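Catalase A (Saccharomyces cerevisiae, PDB 1A4E) is a peroxisomal heme enzyme that breaks hydrogen peroxide down to water and oxygen, probably protecting the cell from its toxicity. Local coordinates at residues E171-I176 with V427-A432; I181-R186 with Y451-H456; T202-N207 with Q406-W411. One frame throughout, in Å; residues are numbered along the deposited sequence.

Interaction 1: E171-I176 with V427-A432; sequences ENQVAI and VDFVQA
Ile176 puts one methyl, CG2, where three groups of the 427-432 segment come together. It lies 3.6 Å from Asp428 O, and 3.8 Å from Phe429 CD2 with the CB of Ala432 equally near. The Ile176 and Phe429 side chains cross at about a right angle, and the same aromatic ring is touched again further round. There the amide oxygen OE1 of Gln173 comes up at the ring edge, close to its plane and 3.7 Å from Phe429 CZ, with the amide and ring planes 86° apart. Val174 meets Asp428 in a separate side-chain pair. Val174 has CG1 between its backbone N and carbonyl carbon (chi1 71°) and CG2 anti to the N, and it is CG2 that rests on the carboxylate, 3.8 Å from Asp428 CG.

Alongside this packing sits one water. It donates to Val174 O at 2.7 Å and to Asp428 O at 2.8 Å, so two backbone acceptors that cannot bond to each other are joined through its two protons.

In the next shell, Asp428 OD1 makes a salt bridge with Lys284, while OD2 makes one with Arg137 and also accepts from Ser423 N. Gln173 NE2 donates to Thr168 O, which probably steadies the amide beside the ring, and Met471 and Phe472 of helix 462-473 pack on Ile176.

The direct contact is therefore van der Waals in character. The buried carboxylate takes its polar partners from elsewhere, and its two basic neighbours are likely to keep it ionised while it offers Val174 only a surface to lean on.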
loop_
_atom_site.group_PDB
_atom_site.type_symbol
_atom_site.label_atom_id
_atom_site.label_comp_id
_atom_site.label_asym_id
_atom_site.label_seq_id
_atom_site.Cartn_x
_atom_site.Cartn_y
_atom_site.Cartn_z
ATOM N N GLU B 171 4.287 37.367 -10.072
ATOM C CA GLU B 171 4.130 36.379 -11.137
ATOM C C GLU B 171 2.946 35.430 -10.968
ATOM O O GLU B 171 2.613 34.692 -11.889
ATOM C CB GLU B 171 5.412 35.539 -11.288
ATOM C CG GLU B 171 6.047 34.913 -10.046
ATOM C CD GLU B 171 7.022 35.784 -9.241
ATOM O OE1 GLU B 171 7.110 37.001 -9.443
ATOM O OE2 GLU B 171 7.707 35.218 -8.388
ATOM N N ASN B 172 2.289 35.453 -9.809
ATOM C CA ASN B 172 1.111 34.643 -9.540
ATOM C C ASN B 172 -0.172 35.460 -9.604
ATOM O O ASN B 172 -1.257 34.874 -9.602
ATOM C CB ASN B 172 1.181 34.016 -8.157
ATOM C CG ASN B 172 2.403 33.156 -7.914
ATOM O OD1 ASN B 172 3.019 32.612 -8.823
ATOM N ND2 ASN B 172 2.794 33.012 -6.656
ATOM N N GLN B 173 -0.113 36.795 -9.720
ATOM C CA GLN B 173 -1.250 37.724 -9.670
ATOM C C GLN B 173 -2.192 37.464 -10.849
ATOM O O GLN B 173 -3.323 38.073 -10.820
ATOM C CB GLN B 173 -0.750 39.167 -9.738
ATOM C CG GLN B 173 0.191 39.527 -8.588
ATOM C CD GLN B 173 0.699 40.968 -8.660
ATOM O OE1 GLN B 173 0.348 41.697 -9.586
ATOM N NE2 GLN B 173 1.515 41.428 -7.730
ATOM N N VAL B 174 -1.902 36.658 -11.845
ATOM C CA VAL B 174 -2.821 36.257 -12.912
ATOM C C VAL B 174 -4.017 35.481 -12.330
ATOM O O VAL B 174 -5.005 35.212 -13.005
ATOM C CB VAL B 174 -1.987 35.424 -13.967
ATOM C CG1 VAL B 174 -1.576 34.064 -13.448
ATOM C CG2 VAL B 174 -2.820 35.271 -15.220
ATOM N N ALA B 175 -3.953 35.145 -11.032
ATOM C CA ALA B 175 -5.034 34.522 -10.285
ATOM C C ALA B 175 -6.194 35.459 -9.964
ATOM O O ALA B 175 -7.254 34.980 -9.572
ATOM C CB ALA B 175 -4.503 33.991 -8.968
ATOM N N ILE B 176 -6.015 36.776 -10.159
ATOM C CA ILE B 176 -6.971 37.809 -9.763
ATOM C C ILE B 176 -8.386 37.668 -10.334
ATOM O O ILE B 176 -9.339 37.932 -9.595
ATOM C CB ILE B 176 -6.245 39.183 -10.107
ATOM C CG1 ILE B 176 -6.560 40.184 -8.993
ATOM C CG2 ILE B 176 -6.597 39.705 -11.493
ATOM C CD1 ILE B 176 -7.992 40.558 -8.614
ATOM N N VAL B 427 -3.459 43.166 -19.553
ATOM C CA VAL B 427 -4.146 42.025 -20.152
ATOM C C VAL B 427 -4.657 40.976 -19.154
ATOM O O VAL B 427 -5.731 40.412 -19.357
ATOM C CB VAL B 427 -3.166 41.414 -21.214
ATOM C CG1 VAL B 427 -1.930 40.823 -20.539
ATOM C CG2 VAL B 427 -3.908 40.371 -22.050
ATOM N N ASP B 428 -3.933 40.740 -18.053
ATOM C CA ASP B 428 -4.350 39.794 -17.030
ATOM C C ASP B 428 -5.176 40.403 -15.913
ATOM O O ASP B 428 -5.513 39.728 -14.942
ATOM C CB ASP B 428 -3.126 39.116 -16.436
ATOM C CG ASP B 428 -2.311 38.306 -17.444
ATOM O OD1 ASP B 428 -2.850 37.836 -18.444
ATOM O OD2 ASP B 428 -1.119 38.135 -17.225
ATOM N N PHE B 429 -5.518 41.690 -16.042
ATOM C CA PHE B 429 -6.376 42.374 -15.089
ATOM C C PHE B 429 -7.668 42.863 -15.723
ATOM O O PHE B 429 -8.640 43.107 -15.008
ATOM C CB PHE B 429 -5.640 43.563 -14.470
ATOM C CG PHE B 429 -4.615 43.131 -13.429
ATOM C CD1 PHE B 429 -3.341 42.714 -13.823
ATOM C CD2 PHE B 429 -4.966 43.117 -12.075
ATOM C CE1 PHE B 429 -2.429 42.273 -12.863
ATOM C CE2 PHE B 429 -4.046 42.677 -11.121
ATOM C CZ PHE B 429 -2.778 42.256 -11.515
ATOM N N VAL B 430 -7.707 42.958 -17.060
ATOM C CA VAL B 430 -8.870 43.433 -17.803
ATOM C C VAL B 430 -10.164 42.701 -17.460
ATOM O O VAL B 430 -11.132 43.336 -17.045
ATOM C CB VAL B 430 -8.546 43.327 -19.329
ATOM C CG1 VAL B 430 -9.767 43.463 -20.228
ATOM C CG2 VAL B 430 -7.695 44.516 -19.701
ATOM N N GLN B 431 -10.191 41.369 -17.592
ATOM C CA GLN B 431 -11.390 40.579 -17.326
ATOM C C GLN B 431 -11.841 40.554 -15.880
ATOM O O GLN B 431 -13.032 40.411 -15.610
ATOM C CB GLN B 431 -11.183 39.155 -17.798
ATOM C CG GLN B 431 -11.058 39.114 -19.313
ATOM C CD GLN B 431 -11.021 37.717 -19.894
ATOM O OE1 GLN B 431 -11.066 36.728 -19.168
ATOM N NE2 GLN B 431 -10.940 37.587 -21.217
ATOM N N ALA B 432 -10.907 40.714 -14.937
ATOM C CA ALA B 432 -11.259 40.819 -13.530
ATOM C C ALA B 432 -12.057 42.101 -13.308
ATOM O O ALA B 432 -13.050 42.125 -12.582
ATOM C CB ALA B 432 -10.001 40.872 -12.682
HETATM O O HOH W 1 -6.451 37.200 -14.168
#

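Interaction 2: I181-R186 with Y451-H456; sequences ILFSDR and YNIGIH
Phe183 meets helix 445-457 along one side of its side chain, from CB through CG, CD1 and CE1 to CZ. Its CB lies 3.6 Å from Ile453 CG1, and CG, anti to the carbonyl carbon (chi1 -81°), is set beside the same methylene. CD1 passes 3.5 Å from Asn452 O, which sits at the ring edge, and CE1 comes 3.8 Å from His456 CB. The tip, CZ, stands 3.8 Å above the plane of the His456 imidazole, over its centre. This is a T-shaped stack, with planes at 81° and the Phe183 edge directed at the His456 face. His456 ND1 is hydrogen-bonded to Trp164 NE1, and the Trp164 ring also meets Phe183.

Beside the ring, the amide of Asn452 spends both protons on the other segment. ND2 donates to Phe183 O at 2.9 Å, from above the carbonyl plane, and to Asp185 OD1 at 3.1 Å, nearly along the C-O axis; both acceptors lie in the amide plane. An alanine at Asn452 would probably leave Phe183 O and Asp185 OD1 without the amide that joins them, and the Asp185 carboxylate less firmly placed. Asp185 OD2 is bonded to Gln445 at the start of the same helix.

The arrangement belongs to the catalase fold, in which the C-terminal helical domain packs on helices of the heme-bearing part, here at the C-terminal end of helix 176-182.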
loop_
_atom_site.group_PDB
_atom_site.type_symbol
_atom_site.label_atom_id
_atom_site.label_comp_id
_atom_site.label_asym_id
_atom_site.label_seq_id
_atom_site.Cartn_x
_atom_site.Cartn_y
_atom_site.Cartn_z
ATOM N N ILE B 181 -13.976 36.036 -8.462
ATOM C CA ILE B 181 -15.113 35.118 -8.478
ATOM C C ILE B 181 -15.242 34.385 -7.140
ATOM O O ILE B 181 -16.347 34.268 -6.615
ATOM C CB ILE B 181 -14.938 34.106 -9.642
ATOM C CG1 ILE B 181 -14.964 34.845 -10.969
ATOM C CG2 ILE B 181 -16.070 33.078 -9.631
ATOM C CD1 ILE B 181 -14.503 33.971 -12.142
ATOM N N LEU B 182 -14.111 33.952 -6.557
ATOM C CA LEU B 182 -14.073 33.213 -5.306
ATOM C C LEU B 182 -14.679 33.998 -4.152
ATOM O O LEU B 182 -15.491 33.473 -3.392
ATOM C CB LEU B 182 -12.617 32.851 -4.980
ATOM C CG LEU B 182 -12.319 32.161 -3.651
ATOM C CD1 LEU B 182 -12.896 30.767 -3.661
ATOM C CD2 LEU B 182 -10.830 32.108 -3.426
ATOM N N PHE B 183 -14.304 35.275 -4.053
ATOM C CA PHE B 183 -14.787 36.107 -2.971
ATOM C C PHE B 183 -16.103 36.816 -3.209
ATOM O O PHE B 183 -16.553 37.587 -2.364
ATOM C CB PHE B 183 -13.703 37.106 -2.619
ATOM C CG PHE B 183 -12.643 36.477 -1.724
ATOM C CD1 PHE B 183 -12.843 36.425 -0.342
ATOM C CD2 PHE B 183 -11.482 35.941 -2.283
ATOM C CE1 PHE B 183 -11.878 35.836 0.477
ATOM C CE2 PHE B 183 -10.521 35.352 -1.455
ATOM C CZ PHE B 183 -10.718 35.299 -0.077
ATOM N N SER B 184 -16.747 36.567 -4.352
ATOM C CA SER B 184 -18.105 37.048 -4.537
ATOM C C SER B 184 -19.021 36.036 -3.843
ATOM O O SER B 184 -18.541 35.020 -3.326
ATOM C CB SER B 184 -18.439 37.131 -6.021
ATOM O OG SER B 184 -18.579 35.858 -6.633
ATOM N N ASP B 185 -20.343 36.251 -3.814
ATOM C CA ASP B 185 -21.230 35.279 -3.185
ATOM C C ASP B 185 -21.396 33.978 -3.961
ATOM O O ASP B 185 -21.933 33.002 -3.442
ATOM C CB ASP B 185 -22.599 35.924 -2.943
ATOM C CG ASP B 185 -22.645 36.952 -1.813
ATOM O OD1 ASP B 185 -21.683 37.101 -1.056
ATOM O OD2 ASP B 185 -23.676 37.605 -1.680
ATOM N N ARG B 186 -20.911 33.951 -5.210
ATOM C CA ARG B 186 -20.829 32.742 -6.021
ATOM C C ARG B 186 -19.849 31.753 -5.380
ATOM O O ARG B 186 -19.914 30.555 -5.644
ATOM C CB ARG B 186 -20.333 33.076 -7.417
ATOM C CG ARG B 186 -21.250 33.994 -8.211
ATOM C CD ARG B 186 -22.434 33.228 -8.777
ATOM N NE ARG B 186 -21.976 32.311 -9.809
ATOM C CZ ARG B 186 -22.274 32.471 -11.107
ATOM N NH1 ARG B 186 -23.025 33.496 -11.534
ATOM N NH2 ARG B 186 -21.798 31.576 -11.979
ATOM N N TYR B 451 -16.564 43.217 1.392
ATOM C CA TYR B 451 -16.719 42.714 2.745
ATOM C C TYR B 451 -16.133 41.307 2.882
ATOM O O TYR B 451 -15.416 41.040 3.847
ATOM C CB TYR B 451 -18.206 42.717 3.107
ATOM C CG TYR B 451 -18.508 42.121 4.476
ATOM C CD1 TYR B 451 -18.266 42.848 5.650
ATOM C CD2 TYR B 451 -19.014 40.820 4.549
ATOM C CE1 TYR B 451 -18.533 42.266 6.892
ATOM C CE2 TYR B 451 -19.276 40.238 5.787
ATOM C CZ TYR B 451 -19.038 40.966 6.946
ATOM O OH TYR B 451 -19.307 40.375 8.160
ATOM N N ASN B 452 -16.429 40.423 1.912
ATOM C CA ASN B 452 -15.949 39.043 1.897
ATOM C C ASN B 452 -14.434 38.978 1.834
ATOM O O ASN B 452 -13.827 38.137 2.493
ATOM C CB ASN B 452 -16.529 38.283 0.698
ATOM C CG ASN B 452 -18.042 38.086 0.760
ATOM O OD1 ASN B 452 -18.670 38.221 1.808
ATOM N ND2 ASN B 452 -18.700 37.788 -0.358
ATOM N N ILE B 453 -13.804 39.889 1.082
ATOM C CA ILE B 453 -12.354 39.934 1.032
ATOM C C ILE B 453 -11.844 40.552 2.328
ATOM O O ILE B 453 -10.914 40.032 2.932
ATOM C CB ILE B 453 -11.873 40.772 -0.172
ATOM C CG1 ILE B 453 -12.440 40.226 -1.465
ATOM C CG2 ILE B 453 -10.353 40.696 -0.264
ATOM C CD1 ILE B 453 -12.239 41.119 -2.702
ATOM N N GLY B 454 -12.496 41.623 2.793
ATOM C CA GLY B 454 -12.072 42.370 3.967
ATOM C C GLY B 454 -12.005 41.559 5.247
ATOM O O GLY B 454 -11.008 41.655 5.960
ATOM N N ILE B 455 -13.028 40.739 5.537
ATOM C CA ILE B 455 -13.034 39.922 6.746
ATOM C C ILE B 455 -12.026 38.771 6.710
ATOM O O ILE B 455 -11.659 38.234 7.755
ATOM C CB ILE B 455 -14.440 39.328 7.025
ATOM C CG1 ILE B 455 -14.922 38.385 5.932
ATOM C CG2 ILE B 455 -15.364 40.515 7.231
ATOM C CD1 ILE B 455 -16.243 37.676 6.280
ATOM N N HIS B 456 -11.559 38.402 5.508
ATOM C CA HIS B 456 -10.561 37.358 5.331
ATOM C C HIS B 456 -9.147 37.938 5.438
ATOM O O HIS B 456 -8.299 37.379 6.132
ATOM C CB HIS B 456 -10.809 36.713 3.967
ATOM C CG HIS B 456 -9.961 35.486 3.698
ATOM N ND1 HIS B 456 -8.671 35.440 3.405
ATOM C CD2 HIS B 456 -10.426 34.194 3.736
ATOM C CE1 HIS B 456 -8.331 34.186 3.266
ATOM N NE2 HIS B 456 -9.392 33.446 3.469
HETATM O O HOH W 2 -21.418 37.757 1.765
#

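Interaction 3: T202-N207 with Q406-W411; sequences TYKWSN and QHQEVW
Lys204, on a strand of the antiparallel beta-barrel that is the core of the catalase fold, points its ammonium group at Gln408 and Glu409 in the long irregular connection that wraps the barrel. Lys204 NZ donates to Gln408 OE1 at 2.8 Å, from above the plane of that carbonyl. It meets Glu409 OE1, also at 2.8 Å, in a salt bridge made tip to tip on the syn lone pair. Gln405 OE1 supplies a third acceptor, so three oxygens grip the buried charge. The Lys204 side chain bends at chi3 (-72°), which brings its CE to 3.2 Å from Gln408 OE1. Glu409 OE2 has its own partners, Tyr214 OH and a water that donates at 2.8 Å.

A second water ties up the polar atoms one step further along the strand. It donates to Lys204 O at 2.7 Å, accepts from Gln408 NE2 at 3.0 Å and is hydrogen-bonded to Ser206 OG. His407 ND1 is bonded to Gly210 O. Beyond these segments, Trp411 pairs with a strand of a second subunit and carries the sheet across the interface. Ser206 OG meets the His407 ring at its edge, 3.1 Å from CE1, while Gln408 CG lies over the centre of one face of that ring.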
loop_
_atom_site.group_PDB
_atom_site.type_symbol
_atom_site.label_atom_id
_atom_site.label_comp_id
_atom_site.label_asym_id
_atom_site.label_seq_id
_atom_site.Cartn_x
_atom_site.Cartn_y
_atom_site.Cartn_z
ATOM N N THR B 202 -9.862 25.114 -22.663
ATOM C CA THR B 202 -10.243 24.950 -24.045
ATOM C C THR B 202 -9.949 23.482 -24.355
ATOM O O THR B 202 -8.896 22.949 -23.997
ATOM C CB THR B 202 -9.386 25.885 -24.928
ATOM O OG1 THR B 202 -9.758 27.225 -24.625
ATOM C CG2 THR B 202 -9.575 25.623 -26.400
ATOM N N TYR B 203 -10.913 22.800 -24.966
ATOM C CA TYR B 203 -10.709 21.443 -25.437
ATOM C C TYR B 203 -10.776 21.467 -26.956
ATOM O O TYR B 203 -11.104 22.489 -27.550
ATOM C CB TYR B 203 -11.791 20.535 -24.871
ATOM C CG TYR B 203 -11.573 20.188 -23.398
ATOM C CD1 TYR B 203 -11.882 21.100 -22.374
ATOM C CD2 TYR B 203 -11.072 18.923 -23.078
ATOM C CE1 TYR B 203 -11.689 20.742 -21.038
ATOM C CE2 TYR B 203 -10.878 18.561 -21.745
ATOM C CZ TYR B 203 -11.184 19.471 -20.736
ATOM O OH TYR B 203 -10.983 19.100 -19.420
ATOM N N LYS B 204 -10.410 20.378 -27.633
ATOM C CA LYS B 204 -10.504 20.312 -29.078
ATOM C C LYS B 204 -11.457 19.200 -29.452
ATOM O O LYS B 204 -11.192 18.038 -29.160
ATOM C CB LYS B 204 -9.136 20.043 -29.710
ATOM C CG LYS B 204 -8.213 21.256 -29.596
ATOM C CD LYS B 204 -6.909 21.040 -30.349
ATOM C CE LYS B 204 -6.009 20.031 -29.650
ATOM N NZ LYS B 204 -4.822 19.754 -30.437
ATOM N N TRP B 205 -12.616 19.539 -30.025
ATOM C CA TRP B 205 -13.562 18.535 -30.482
ATOM C C TRP B 205 -13.526 18.466 -32.001
ATOM O O TRP B 205 -13.381 19.485 -32.676
ATOM C CB TRP B 205 -14.983 18.876 -30.011
ATOM C CG TRP B 205 -15.247 18.776 -28.502
ATOM C CD1 TRP B 205 -14.252 18.508 -27.586
ATOM C CD2 TRP B 205 -16.466 18.950 -27.891
ATOM N NE1 TRP B 205 -14.824 18.523 -26.411
ATOM C CE2 TRP B 205 -16.136 18.780 -26.536
ATOM C CE3 TRP B 205 -17.780 19.227 -28.265
ATOM C CZ2 TRP B 205 -17.109 18.877 -25.541
ATOM C CZ3 TRP B 205 -18.754 19.327 -27.263
ATOM C CH2 TRP B 205 -18.426 19.153 -25.913
ATOM N N SER B 206 -13.625 17.256 -32.561
ATOM C CA SER B 206 -13.558 17.051 -34.002
ATOM C C SER B 206 -14.770 16.313 -34.524
ATOM O O SER B 206 -15.311 15.464 -33.815
ATOM C CB SER B 206 -12.346 16.230 -34.380
ATOM O OG SER B 206 -11.164 16.869 -33.957
ATOM N N ASN B 207 -15.233 16.629 -35.739
ATOM C CA ASN B 207 -16.297 15.842 -36.345
ATOM C C ASN B 207 -15.684 14.699 -37.148
ATOM O O ASN B 207 -14.458 14.568 -37.227
ATOM C CB ASN B 207 -17.164 16.721 -37.251
ATOM C CG ASN B 207 -16.510 17.371 -38.467
ATOM O OD1 ASN B 207 -15.530 16.909 -39.048
ATOM N ND2 ASN B 207 -17.096 18.475 -38.922
ATOM N N GLN B 406 -3.043 14.898 -35.048
ATOM C CA GLN B 406 -2.209 15.231 -36.218
ATOM C C GLN B 406 -2.772 16.298 -37.152
ATOM O O GLN B 406 -2.055 17.102 -37.750
ATOM C CB GLN B 406 -1.959 14.078 -37.182
ATOM C CG GLN B 406 -1.681 12.680 -36.721
ATOM C CD GLN B 406 -2.925 11.860 -36.418
ATOM O OE1 GLN B 406 -3.569 12.013 -35.383
ATOM N NE2 GLN B 406 -3.269 10.933 -37.302
ATOM N N HIS B 407 -4.092 16.217 -37.313
ATOM C CA HIS B 407 -4.876 17.104 -38.159
ATOM C C HIS B 407 -5.047 18.522 -37.631
ATOM O O HIS B 407 -5.616 19.387 -38.294
ATOM C CB HIS B 407 -6.246 16.464 -38.370
ATOM C CG HIS B 407 -7.106 16.297 -37.114
ATOM N ND1 HIS B 407 -8.388 16.630 -36.999
ATOM C CD2 HIS B 407 -6.710 15.762 -35.907
ATOM C CE1 HIS B 407 -8.781 16.321 -35.792
ATOM N NE2 HIS B 407 -7.767 15.800 -35.148
ATOM N N GLN B 408 -4.551 18.756 -36.417
ATOM C CA GLN B 408 -4.702 20.032 -35.758
ATOM C C GLN B 408 -3.455 20.904 -35.873
ATOM O O GLN B 408 -2.897 20.983 -36.967
ATOM C CB GLN B 408 -5.113 19.711 -34.313
ATOM C CG GLN B 408 -6.467 19.003 -34.364
ATOM C CD GLN B 408 -7.037 18.489 -33.059
ATOM O OE1 GLN B 408 -6.306 18.088 -32.160
ATOM N NE2 GLN B 408 -8.363 18.465 -32.933
ATOM N N GLU B 409 -2.973 21.570 -34.821
ATOM C CA GLU B 409 -1.843 22.491 -34.906
ATOM C C GLU B 409 -0.491 21.875 -35.234
ATOM O O GLU B 409 -0.231 20.699 -34.975
ATOM C CB GLU B 409 -1.645 23.248 -33.607
ATOM C CG GLU B 409 -2.880 23.897 -32.997
ATOM C CD GLU B 409 -3.614 23.072 -31.930
ATOM O OE1 GLU B 409 -3.659 21.840 -31.982
ATOM O OE2 GLU B 409 -4.156 23.685 -31.024
ATOM N N VAL B 410 0.354 22.698 -35.861
ATOM C CA VAL B 410 1.736 22.345 -36.130
ATOM C C VAL B 410 2.512 23.215 -35.153
ATOM O O VAL B 410 2.296 24.425 -35.026
ATOM C CB VAL B 410 2.127 22.666 -37.601
ATOM C CG1 VAL B 410 3.604 22.378 -37.877
ATOM C CG2 VAL B 410 1.296 21.771 -38.510
ATOM N N TRP B 411 3.389 22.555 -34.404
ATOM C CA TRP B 411 4.185 23.230 -33.397
ATOM C C TRP B 411 5.608 23.400 -33.902
ATOM O O TRP B 411 6.112 22.591 -34.688
ATOM C CB TRP B 411 4.166 22.403 -32.098
ATOM C CG TRP B 411 2.755 22.103 -31.604
ATOM C CD1 TRP B 411 2.214 20.850 -31.748
ATOM C CD2 TRP B 411 1.884 22.997 -31.032
ATOM N NE1 TRP B 411 0.997 20.945 -31.272
ATOM C CE2 TRP B 411 0.751 22.194 -30.835
ATOM C CE3 TRP B 411 1.876 24.339 -30.655
ATOM C CZ2 TRP B 411 -0.403 22.724 -30.259
ATOM C CZ3 TRP B 411 0.719 24.867 -30.080
ATOM C CH2 TRP B 411 -0.411 24.068 -29.883
HETATM O O HOH W 3 -10.273 16.766 -31.410
HETATM O O HOH W 4 -3.910 22.447 -28.576
#

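From the N terminus, the chain first gives segments 171-176 and 181-186, at the two ends of helix 176-182, and then strand 203-206 of the barrel. The wrapping connection returns at 406-411 and closes interaction 3, the shortest of the three loops. Then 427-432 closes interaction 1 and 451-456 closes interaction 2. Interaction 3 thus lies within the spans of both others, whereas interactions 1 and 2 cross. Those two, with centres about 17 Å apart, fix helix 176-182 against the successive helices 430-440 and 445-457 of the C-terminal domain. Interaction 3, its centre about 38 Å from that of interaction 2, binds the connection to the barrel.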